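Local coordinates for protein ferredoxin-thioredoxin reductase subunit A2, chloroplastic (Arabidopsis thaliana, PDB 7C2B) that probably serves as the variable subunit of ferredoxin-thioredoxin reductase, the enzyme that uses electrons from reduced ferredoxin to reduce thioredoxins, at residues A36-T41 against F82-V87; Y47-V52 against G94-F99; P53-M58 against F86-E91. All coordinates share one frame; numbering follows the deposited sequence.

Contact 1: A36-T41 against F82-V87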
loop_
_atom_site.group_PDB
_atom_site.type_symbol
_atom_site.label_atom_id
_atom_site.label_comp_id
_atom_site.label_asym_id
_atom_site.label_seq_id
_atom_site.Cartn_x
_atom_site.Cartn_y
_atom_site.Cartn_z
ATOM N N ALA B 36 -5.932 13.377 24.375
ATOM C CA ALA B 36 -5.450 12.488 25.423
ATOM C C ALA B 36 -3.942 12.304 25.333
ATOM O O ALA B 36 -3.369 12.265 24.242
ATOM C CB ALA B 36 -6.137 11.125 25.334
ATOM N N ARG B 37 -3.301 12.176 26.489
ATOM C CA ARG B 37 -1.877 11.883 26.533
ATOM C C ARG B 37 -1.638 10.399 26.277
ATOM O O ARG B 37 -2.364 9.542 26.789
ATOM C CB ARG B 37 -1.291 12.292 27.884
ATOM C CG ARG B 37 -1.587 13.744 28.255
ATOM C CD ARG B 37 -0.925 14.141 29.565
ATOM N NE ARG B 37 0.499 13.828 29.552
ATOM C CZ ARG B 37 1.095 13.012 30.418
ATOM N NH1 ARG B 37 0.386 12.424 31.378
ATOM N NH2 ARG B 37 2.400 12.786 30.317
ATOM N N VAL B 38 -0.607 10.100 25.477
ATOM C CA VAL B 38 -0.307 8.743 25.044
ATOM C C VAL B 38 1.193 8.503 25.158
ATOM O O VAL B 38 2.002 9.434 25.125
ATOM C CB VAL B 38 -0.763 8.477 23.589
ATOM C CG1 VAL B 38 -2.290 8.552 23.474
ATOM C CG2 VAL B 38 -0.104 9.453 22.635
ATOM N N ARG B 39 1.554 7.226 25.267
ATOM C CA ARG B 39 2.940 6.772 25.267
ATOM C C ARG B 39 3.109 5.748 24.154
ATOM O O ARG B 39 2.279 4.844 24.013
ATOM C CB ARG B 39 3.309 6.152 26.623
ATOM C CG ARG B 39 4.747 5.651 26.741
ATOM C CD ARG B 39 5.014 5.045 28.125
ATOM N NE ARG B 39 4.815 6.021 29.197
ATOM C CZ ARG B 39 3.818 5.976 30.081
ATOM N NH1 ARG B 39 2.922 5.004 30.029
ATOM N NH2 ARG B 39 3.714 6.909 31.015
ATOM N N VAL B 40 4.182 5.874 23.372
ATOM C CA VAL B 40 4.439 4.900 22.317
ATOM C C VAL B 40 4.952 3.614 22.944
ATOM O O VAL B 40 5.885 3.631 23.757
ATOM C CB VAL B 40 5.442 5.454 21.291
ATOM C CG1 VAL B 40 5.798 4.389 20.259
ATOM C CG2 VAL B 40 4.872 6.690 20.602
ATOM N N THR B 41 4.362 2.488 22.554
ATOM C CA THR B 41 4.595 1.223 23.240
ATOM C C THR B 41 5.361 0.207 22.407
ATOM O O THR B 41 5.539 -0.932 22.860
ATOM C CB THR B 41 3.259 0.618 23.680
ATOM O OG1 THR B 41 2.367 0.580 22.563
ATOM C CG2 THR B 41 2.632 1.473 24.760
ATOM N N PHE B 82 -4.156 8.332 13.924
ATOM C CA PHE B 82 -3.921 9.209 15.068
ATOM C C PHE B 82 -2.725 10.114 14.799
ATOM O O PHE B 82 -1.589 9.640 14.711
ATOM C CB PHE B 82 -3.669 8.395 16.335
ATOM C CG PHE B 82 -4.875 7.631 16.825
ATOM C CD1 PHE B 82 -5.779 8.222 17.699
ATOM C CD2 PHE B 82 -5.085 6.312 16.443
ATOM C CE1 PHE B 82 -6.887 7.520 18.164
ATOM C CE2 PHE B 82 -6.195 5.595 16.914
ATOM C CZ PHE B 82 -7.097 6.203 17.774
ATOM N N LYS B 83 -2.969 11.414 14.704
ATOM C CA LYS B 83 -1.879 12.373 14.584
ATOM C C LYS B 83 -1.488 12.789 15.995
ATOM O O LYS B 83 -2.311 13.344 16.726
ATOM C CB LYS B 83 -2.295 13.572 13.735
ATOM C CG LYS B 83 -1.144 14.511 13.353
ATOM C CD LYS B 83 -1.680 15.720 12.593
ATOM C CE LYS B 83 -0.739 16.906 12.657
ATOM N NZ LYS B 83 -1.226 17.995 11.748
ATOM N N VAL B 84 -0.252 12.489 16.392
ATOM C CA VAL B 84 0.195 12.670 17.769
ATOM C C VAL B 84 1.278 13.739 17.802
ATOM O O VAL B 84 2.226 13.699 17.007
ATOM C CB VAL B 84 0.709 11.351 18.369
ATOM C CG1 VAL B 84 1.120 11.550 19.816
ATOM C CG2 VAL B 84 -0.359 10.282 18.255
ATOM N N GLN B 85 1.145 14.685 18.735
ATOM C CA GLN B 85 2.133 15.744 18.906
ATOM C C GLN B 85 3.151 15.333 19.959
ATOM O O GLN B 85 2.781 14.931 21.067
ATOM C CB GLN B 85 1.465 17.059 19.308
ATOM C CG GLN B 85 2.447 18.198 19.596
ATOM C CD GLN B 85 1.734 19.524 19.789
ATOM O OE1 GLN B 85 0.812 19.850 19.046
ATOM N NE2 GLN B 85 2.141 20.282 20.800
ATOM N N PHE B 86 4.432 15.429 19.601
ATOM C CA PHE B 86 5.542 15.146 20.495
ATOM C C PHE B 86 6.408 16.390 20.607
ATOM O O PHE B 86 6.450 17.215 19.696
ATOM C CB PHE B 86 6.417 13.988 19.985
ATOM C CG PHE B 86 5.710 12.664 19.922
ATOM C CD1 PHE B 86 5.651 11.841 21.038
ATOM C CD2 PHE B 86 5.130 12.225 18.738
ATOM C CE1 PHE B 86 5.008 10.618 20.985
ATOM C CE2 PHE B 86 4.490 11.007 18.674
ATOM C CZ PHE B 86 4.430 10.195 19.803
ATOM N N VAL B 87 7.094 16.521 21.734
ATOM C CA VAL B 87 8.190 17.469 21.887
ATOM C C VAL B 87 9.388 16.681 22.388
ATOM O O VAL B 87 9.270 15.933 23.363
ATOM C CB VAL B 87 7.854 18.615 22.860
ATOM C CG1 VAL B 87 8.942 19.688 22.793
ATOM C CG2 VAL B 87 6.497 19.227 22.532
#
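The far end of the Phe86 ring meets one methyl of Val40: CG2 of Val40 lies 3.6 Å from Phe86 CZ and 3.9 Å from Phe86 CE1, coming in obliquely. The two side chains cross at about a right angle, so the valine touches the end of the aromatic group and not its full breadth. CG of Phe86 stands anti to the carbonyl carbon (chi1 -64°), and although the bond leaving the backbone does not aim at the segment 36-41, the ring extends until CZ closes on Val40. The ring also meets that of Phe98, with the planes inclined at about 25°, and packs on Met60. Two residues back along each strand, Val38 and Val84 meet methyl to methyl, CG2 of Val38 being 3.7 Å from CG1 of Val84. Both valines point toward the opposing strand, with their CA atoms 8.3 Å apart. That spacing is too wide for backbone pairing, and strand 61-67 indeed lies between the two in the sheet; Val38 shares backbone hydrogen bonding with Gly62, and Val40 with Gly59. The contact thus bridges the inside of a strongly curled antiparallel sheet, consistent with the SH3-like barrel of this family. Ile64, Phe107 and Leu109 pack on Val38 and Leu102 on Val84, while Arg39 turns the other way to bind Glu61 and Glu108. Only hydrocarbon meets across the interface: all four residues are buried, no hydrogen bond links the segments, and adhesion rests on hydrophobic burial and van der Waals fit.

Contact 2: Y47-V52 against G94-F99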
loop_
_atom_site.group_PDB
_atom_site.type_symbol
_atom_site.label_atom_id
_atom_site.label_comp_id
_atom_site.label_asym_id
_atom_site.label_seq_id
_atom_site.Cartn_x
_atom_site.Cartn_y
_atom_site.Cartn_z
ATOM N N TYR B 47 11.683 9.640 10.463
ATOM C CA TYR B 47 12.744 10.246 9.679
ATOM C C TYR B 47 12.444 11.671 9.244
ATOM O O TYR B 47 13.287 12.285 8.587
ATOM C CB TYR B 47 13.031 9.375 8.445
ATOM C CG TYR B 47 13.473 7.984 8.834
ATOM C CD1 TYR B 47 14.801 7.729 9.165
ATOM C CD2 TYR B 47 12.569 6.936 8.905
ATOM C CE1 TYR B 47 15.216 6.468 9.541
ATOM C CE2 TYR B 47 12.979 5.671 9.285
ATOM C CZ TYR B 47 14.311 5.451 9.605
ATOM O OH TYR B 47 14.730 4.198 9.988
ATOM N N HIS B 48 11.285 12.221 9.602
ATOM C CA HIS B 48 10.841 13.513 9.092
ATOM C C HIS B 48 11.045 14.667 10.070
ATOM O O HIS B 48 10.621 15.783 9.771
ATOM C CB HIS B 48 9.357 13.440 8.718
ATOM C CG HIS B 48 8.468 13.172 9.893
ATOM N ND1 HIS B 48 8.624 12.064 10.701
ATOM C CD2 HIS B 48 7.446 13.883 10.419
ATOM C CE1 HIS B 48 7.721 12.096 11.663
ATOM N NE2 HIS B 48 6.998 13.192 11.520
ATOM N N VAL B 49 11.648 14.435 11.233
ATOM C CA VAL B 49 11.780 15.510 12.206
ATOM C C VAL B 49 12.870 16.461 11.735
ATOM O O VAL B 49 13.958 16.030 11.335
ATOM C CB VAL B 49 12.066 14.943 13.606
ATOM C CG1 VAL B 49 12.202 16.065 14.618
ATOM C CG2 VAL B 49 10.941 14.019 14.015
ATOM N N VAL B 50 12.570 17.760 11.743
ATOM C CA VAL B 50 13.440 18.727 11.071
ATOM C C VAL B 50 14.824 18.689 11.701
ATOM O O VAL B 50 14.970 18.850 12.919
ATOM C CB VAL B 50 12.833 20.129 11.127
ATOM C CG1 VAL B 50 13.837 21.160 10.626
ATOM C CG2 VAL B 50 11.543 20.177 10.312
ATOM N N ARG B 51 15.835 18.427 10.874
ATOM C CA ARG B 51 17.242 18.418 11.261
ATOM C C ARG B 51 17.549 17.352 12.312
ATOM O O ARG B 51 18.566 17.432 13.008
ATOM C CB ARG B 51 17.692 19.808 11.744
ATOM C CG ARG B 51 17.954 20.800 10.606
ATOM C CD ARG B 51 18.522 22.137 11.112
ATOM N NE ARG B 51 17.612 22.822 12.033
ATOM C CZ ARG B 51 16.582 23.576 11.651
ATOM N NH1 ARG B 51 16.330 23.753 10.359
ATOM N NH2 ARG B 51 15.803 24.154 12.559
ATOM N N VAL B 52 16.684 16.353 12.446
ATOM C CA VAL B 52 16.993 15.171 13.248
ATOM C C VAL B 52 16.800 13.951 12.362
ATOM O O VAL B 52 15.661 13.501 12.184
ATOM C CB VAL B 52 16.105 15.074 14.491
ATOM C CG1 VAL B 52 16.736 14.134 15.519
ATOM C CG2 VAL B 52 15.853 16.449 15.047
ATOM N N GLY B 94 17.295 22.695 22.258
ATOM C CA GLY B 94 16.095 22.881 23.034
ATOM C C GLY B 94 14.968 22.009 22.522
ATOM O O GLY B 94 15.177 21.059 21.761
ATOM N N PRO B 95 13.741 22.328 22.920
ATOM C CA PRO B 95 12.607 21.473 22.555
ATOM C C PRO B 95 12.283 21.572 21.072
ATOM O O PRO B 95 12.241 22.661 20.495
ATOM C CB PRO B 95 11.467 22.019 23.421
ATOM C CG PRO B 95 11.820 23.442 23.651
ATOM C CD PRO B 95 13.326 23.506 23.702
ATOM N N VAL B 96 12.059 20.415 20.450
ATOM C CA VAL B 96 11.662 20.334 19.048
ATOM C C VAL B 96 10.296 19.660 18.986
ATOM O O VAL B 96 10.147 18.506 19.399
ATOM C CB VAL B 96 12.697 19.578 18.202
ATOM C CG1 VAL B 96 12.184 19.354 16.784
ATOM C CG2 VAL B 96 14.000 20.357 18.173
ATOM N N LYS B 97 9.305 20.388 18.486
ATOM C CA LYS B 97 7.942 19.890 18.393
ATOM C C LYS B 97 7.718 19.261 17.029
ATOM O O LYS B 97 8.152 19.806 16.010
ATOM C CB LYS B 97 6.952 21.033 18.615
ATOM C CG LYS B 97 5.503 20.667 18.389
ATOM C CD LYS B 97 4.598 21.517 19.266
ATOM C CE LYS B 97 4.502 22.941 18.778
ATOM N NZ LYS B 97 3.506 23.718 19.588
ATOM N N PHE B 98 7.051 18.105 17.011
ATOM C CA PHE B 98 6.748 17.444 15.750
ATOM C C PHE B 98 5.512 16.578 15.915
ATOM O O PHE B 98 5.039 16.333 17.026
ATOM C CB PHE B 98 7.931 16.599 15.235
ATOM C CG PHE B 98 8.303 15.432 16.124
ATOM C CD1 PHE B 98 9.166 15.606 17.196
ATOM C CD2 PHE B 98 7.811 14.152 15.869
ATOM C CE1 PHE B 98 9.523 14.540 18.013
ATOM C CE2 PHE B 98 8.159 13.082 16.684
ATOM C CZ PHE B 98 9.025 13.275 17.753
ATOM N N PHE B 99 4.993 16.123 14.783
ATOM C CA PHE B 99 3.857 15.220 14.739
ATOM C C PHE B 99 4.284 13.908 14.105
ATOM O O PHE B 99 5.184 13.874 13.260
ATOM C CB PHE B 99 2.696 15.834 13.944
ATOM C CG PHE B 99 2.290 17.193 14.440
ATOM C CD1 PHE B 99 1.484 17.323 15.566
ATOM C CD2 PHE B 99 2.737 18.339 13.802
ATOM C CE1 PHE B 99 1.120 18.571 16.038
ATOM C CE2 PHE B 99 2.380 19.601 14.276
ATOM C CZ PHE B 99 1.569 19.714 15.395
#
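A type II beta turn from Val49 to Val52, closed by Val52 N to Val49 O at 3.0 Å, shapes the loop that joins the short hairpin strands 45-46 and 55-56, and this loop leans on the strand 94-99. Val49 carries most of the packing. Its CG2 sits over one face of the Phe98 ring in a CH-pi contact, 3.7 Å from the ring centroid and 16° off the normal, shifted toward the CD2 side of the ring. The other methyl, CG1, standing opposite the backbone N, reaches along the strand to Val96 CG1 at 3.9 Å. The valine therefore straddles two side chains that point from the same side of the strand. Beside this apolar patch, His48 makes the single hydrogen bond between the segments: NE2 donates to Phe99 O at 2.6 Å, almost straight (171°), with the oxygen near the imidazole plane and the nitrogen nearly in line with the carbonyl. A chi1 of 64° brings the ring between its own backbone N and carbonyl carbon, from where NE2 meets the strand. A leucine at His48 would probably leave the Phe99 carbonyl without this donor and let the loop shift against the strand. The loop also meets another protein of the assembly: Tyr47 makes backbone hydrogen bonds to that chain and His48 packs on its backbone. On the sheet side, strand 94-102 is one of two edge strands within this chain, paired with 82-90 through backbone bonds of Val96 to Lys88 and Phe98 to Phe86; Arg93 holds Val50 O, and Leu57 also packs on Phe98.

Contact 3: P53-M58 against F86-E91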
loop_
_atom_site.group_PDB
_atom_site.type_symbol
_atom_site.label_atom_id
_atom_site.label_comp_id
_atom_site.label_asym_id
_atom_site.label_seq_id
_atom_site.Cartn_x
_atom_site.Cartn_y
_atom_site.Cartn_z
ATOM N N PRO B 53 17.868 13.394 11.796
ATOM C CA PRO B 53 17.699 12.345 10.780
ATOM C C PRO B 53 16.886 11.141 11.234
ATOM O O PRO B 53 16.184 10.551 10.407
ATOM C CB PRO B 53 19.143 11.957 10.456
ATOM C CG PRO B 53 19.901 13.241 10.664
ATOM C CD PRO B 53 19.259 13.872 11.871
ATOM N N GLU B 54 16.959 10.749 12.504
ATOM C CA GLU B 54 16.292 9.530 12.950
ATOM C C GLU B 54 15.917 9.692 14.411
ATOM O O GLU B 54 16.758 10.081 15.224
ATOM C CB GLU B 54 17.185 8.298 12.758
ATOM C CG GLU B 54 16.451 6.964 12.966
ATOM C CD GLU B 54 17.381 5.744 12.976
ATOM O OE1 GLU B 54 18.256 5.639 12.094
ATOM O OE2 GLU B 54 17.229 4.879 13.866
ATOM N N VAL B 55 14.655 9.420 14.731
ATOM C CA VAL B 55 14.159 9.497 16.097
ATOM C C VAL B 55 13.495 8.172 16.432
ATOM O O VAL B 55 12.654 7.687 15.671
ATOM C CB VAL B 55 13.167 10.659 16.287
ATOM C CG1 VAL B 55 12.620 10.673 17.702
ATOM C CG2 VAL B 55 13.837 11.978 15.967
ATOM N N GLU B 56 13.878 7.586 17.564
ATOM C CA GLU B 56 13.216 6.397 18.086
ATOM C C GLU B 56 12.089 6.847 19.007
ATOM O O GLU B 56 12.331 7.553 19.992
ATOM C CB GLU B 56 14.199 5.496 18.836
ATOM C CG GLU B 56 13.508 4.358 19.629
ATOM C CD GLU B 56 12.735 3.385 18.748
ATOM O OE1 GLU B 56 13.357 2.709 17.897
ATOM O OE2 GLU B 56 11.498 3.287 18.905
ATOM N N LEU B 57 10.859 6.446 18.689
ATOM C CA LEU B 57 9.713 6.968 19.423
ATOM C C LEU B 57 9.325 6.125 20.630
ATOM O O LEU B 57 8.555 6.603 21.470
ATOM C CB LEU B 57 8.497 7.084 18.504
ATOM C CG LEU B 57 8.619 8.192 17.454
ATOM C CD1 LEU B 57 7.310 8.355 16.710
ATOM C CD2 LEU B 57 9.033 9.509 18.114
ATOM N N MET B 58 9.816 4.895 20.738
ATOM C CA MET B 58 9.324 4.023 21.803
ATOM C C MET B 58 9.578 4.652 23.164
ATOM O O MET B 58 10.690 5.104 23.460
ATOM C CB MET B 58 9.985 2.652 21.739
ATOM C CG MET B 58 9.474 1.743 22.859
ATOM S SD MET B 58 9.865 0.050 22.511
ATOM C CE MET B 58 8.983 -0.764 23.858
ATOM N N PHE B 86 4.432 15.429 19.601
ATOM C CA PHE B 86 5.542 15.146 20.495
ATOM C C PHE B 86 6.408 16.390 20.607
ATOM O O PHE B 86 6.450 17.215 19.696
ATOM C CB PHE B 86 6.417 13.988 19.985
ATOM C CG PHE B 86 5.710 12.664 19.922
ATOM C CD1 PHE B 86 5.651 11.841 21.038
ATOM C CD2 PHE B 86 5.130 12.225 18.738
ATOM C CE1 PHE B 86 5.008 10.618 20.985
ATOM C CE2 PHE B 86 4.490 11.007 18.674
ATOM C CZ PHE B 86 4.430 10.195 19.803
ATOM N N VAL B 87 7.094 16.521 21.734
ATOM C CA VAL B 87 8.190 17.469 21.887
ATOM C C VAL B 87 9.388 16.681 22.388
ATOM O O VAL B 87 9.270 15.933 23.363
ATOM C CB VAL B 87 7.854 18.615 22.860
ATOM C CG1 VAL B 87 8.942 19.688 22.793
ATOM C CG2 VAL B 87 6.497 19.227 22.532
ATOM N N LYS B 88 10.526 16.817 21.709
ATOM C CA LYS B 88 11.739 16.099 22.083
ATOM C C LYS B 88 12.868 17.088 22.333
ATOM O O LYS B 88 13.142 17.956 21.495
ATOM C CB LYS B 88 12.161 15.098 21.007
ATOM C CG LYS B 88 13.292 14.181 21.453
ATOM C CD LYS B 88 14.023 13.578 20.267
ATOM C CE LYS B 88 15.393 13.075 20.674
ATOM N NZ LYS B 88 15.287 11.947 21.636
ATOM N N GLU B 89 13.507 16.952 23.491
ATOM C CA GLU B 89 14.647 17.786 23.836
ATOM C C GLU B 89 15.860 17.357 23.026
ATOM O O GLU B 89 16.224 16.179 23.011
ATOM C CB GLU B 89 14.943 17.674 25.331
ATOM C CG GLU B 89 14.297 18.757 26.175
ATOM C CD GLU B 89 14.812 20.134 25.825
ATOM O OE1 GLU B 89 13.982 21.021 25.531
ATOM O OE2 GLU B 89 16.050 20.326 25.827
ATOM N N ILE B 90 16.486 18.310 22.345
ATOM C CA ILE B 90 17.666 18.037 21.535
ATOM C C ILE B 90 18.812 18.889 22.056
ATOM O O ILE B 90 18.715 20.124 22.079
ATOM C CB ILE B 90 17.411 18.305 20.048
ATOM C CG1 ILE B 90 16.305 17.379 19.557
ATOM C CG2 ILE B 90 18.681 18.099 19.241
ATOM C CD1 ILE B 90 15.987 17.588 18.142
ATOM N N GLU B 91 19.890 18.227 22.472
ATOM C CA GLU B 91 21.048 18.918 23.022
ATOM C C GLU B 91 21.593 19.920 22.017
ATOM O O GLU B 91 21.828 19.587 20.851
ATOM C CB GLU B 91 22.126 17.905 23.400
ATOM C CG GLU B 91 21.742 16.989 24.552
ATOM C CD GLU B 91 22.449 17.352 25.842
ATOM O OE1 GLU B 91 22.141 18.423 26.410
ATOM O OE2 GLU B 91 23.315 16.568 26.285
HETATM O O HOH W 1 14.049 9.515 21.101
#
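Val55 holds CG1 opposite its backbone N (chi1 177°), and Lys88 likewise starts out extended, and the two side chains run past each other in opposite directions. They come closest where Val55 CG1 lies alongside Lys88 CD at 4.1 Å, a loose contact of methyl against methylene. Beyond CD the lysine bends at its last torsion (chi4 65°), which turns the ammonium group toward the backbone of the segment 53-58. There a single water takes a hydrogen bond from Lys88 NZ at 2.8 Å and gives one to Glu56 O, also 2.8 Å away. The aliphatic part of Lys88 thus covers a buried valine while its charged end is satisfied, at least in part, by a carbonyl reached through solvent. Further along, Leu57 brings CD1 within 4.3 Å of Phe86 CE2, approaching the ring obliquely; its side chain does not start toward the strand, and its tip makes up the distance. Glu56 faces the other way and serves its own segment: OE2 accepts the Met58 N-H at 3.0 Å (158°) through the lone pair away from the other carboxylate oxygen. The same OE2 takes Leu44 N, a bond that ties strand 55-56 to the residue just before strand 45-46, while the Met58 bond is local. With CA atoms 9.2 Å apart at both Val55-Lys88 and Leu57-Phe86, this is layer packing, the little 45-46/55-56 hairpin lying against strand 82-90 of the main sheet. Backbone bonds of Val55 to Val46 and of Leu57 to Leu44 complete the hairpin, whereas strand 82-90 sits between 94-102 and 61-67.

From the N terminus, strand 37-40 opens contact 1, which closes a loop of some forty residues when the chain reaches 82-87. Inside that loop, 47-52 and 53-58 follow one another and start contacts 2 and 3. Contact 3 closes on 86-91, sharing Phe86 and Val87 with contact 1, so both loops end on strand 82-90. Contact 2 closes last, on 94-99; it encloses contact 3 and crosses contact 1. Contacts 1 and 3 also touch directly, where Val40 CB lies 3.3 Å from Leu57 O. Together they tie the first strand and the small hairpin to neighbouring strands 82-90 and 94-102.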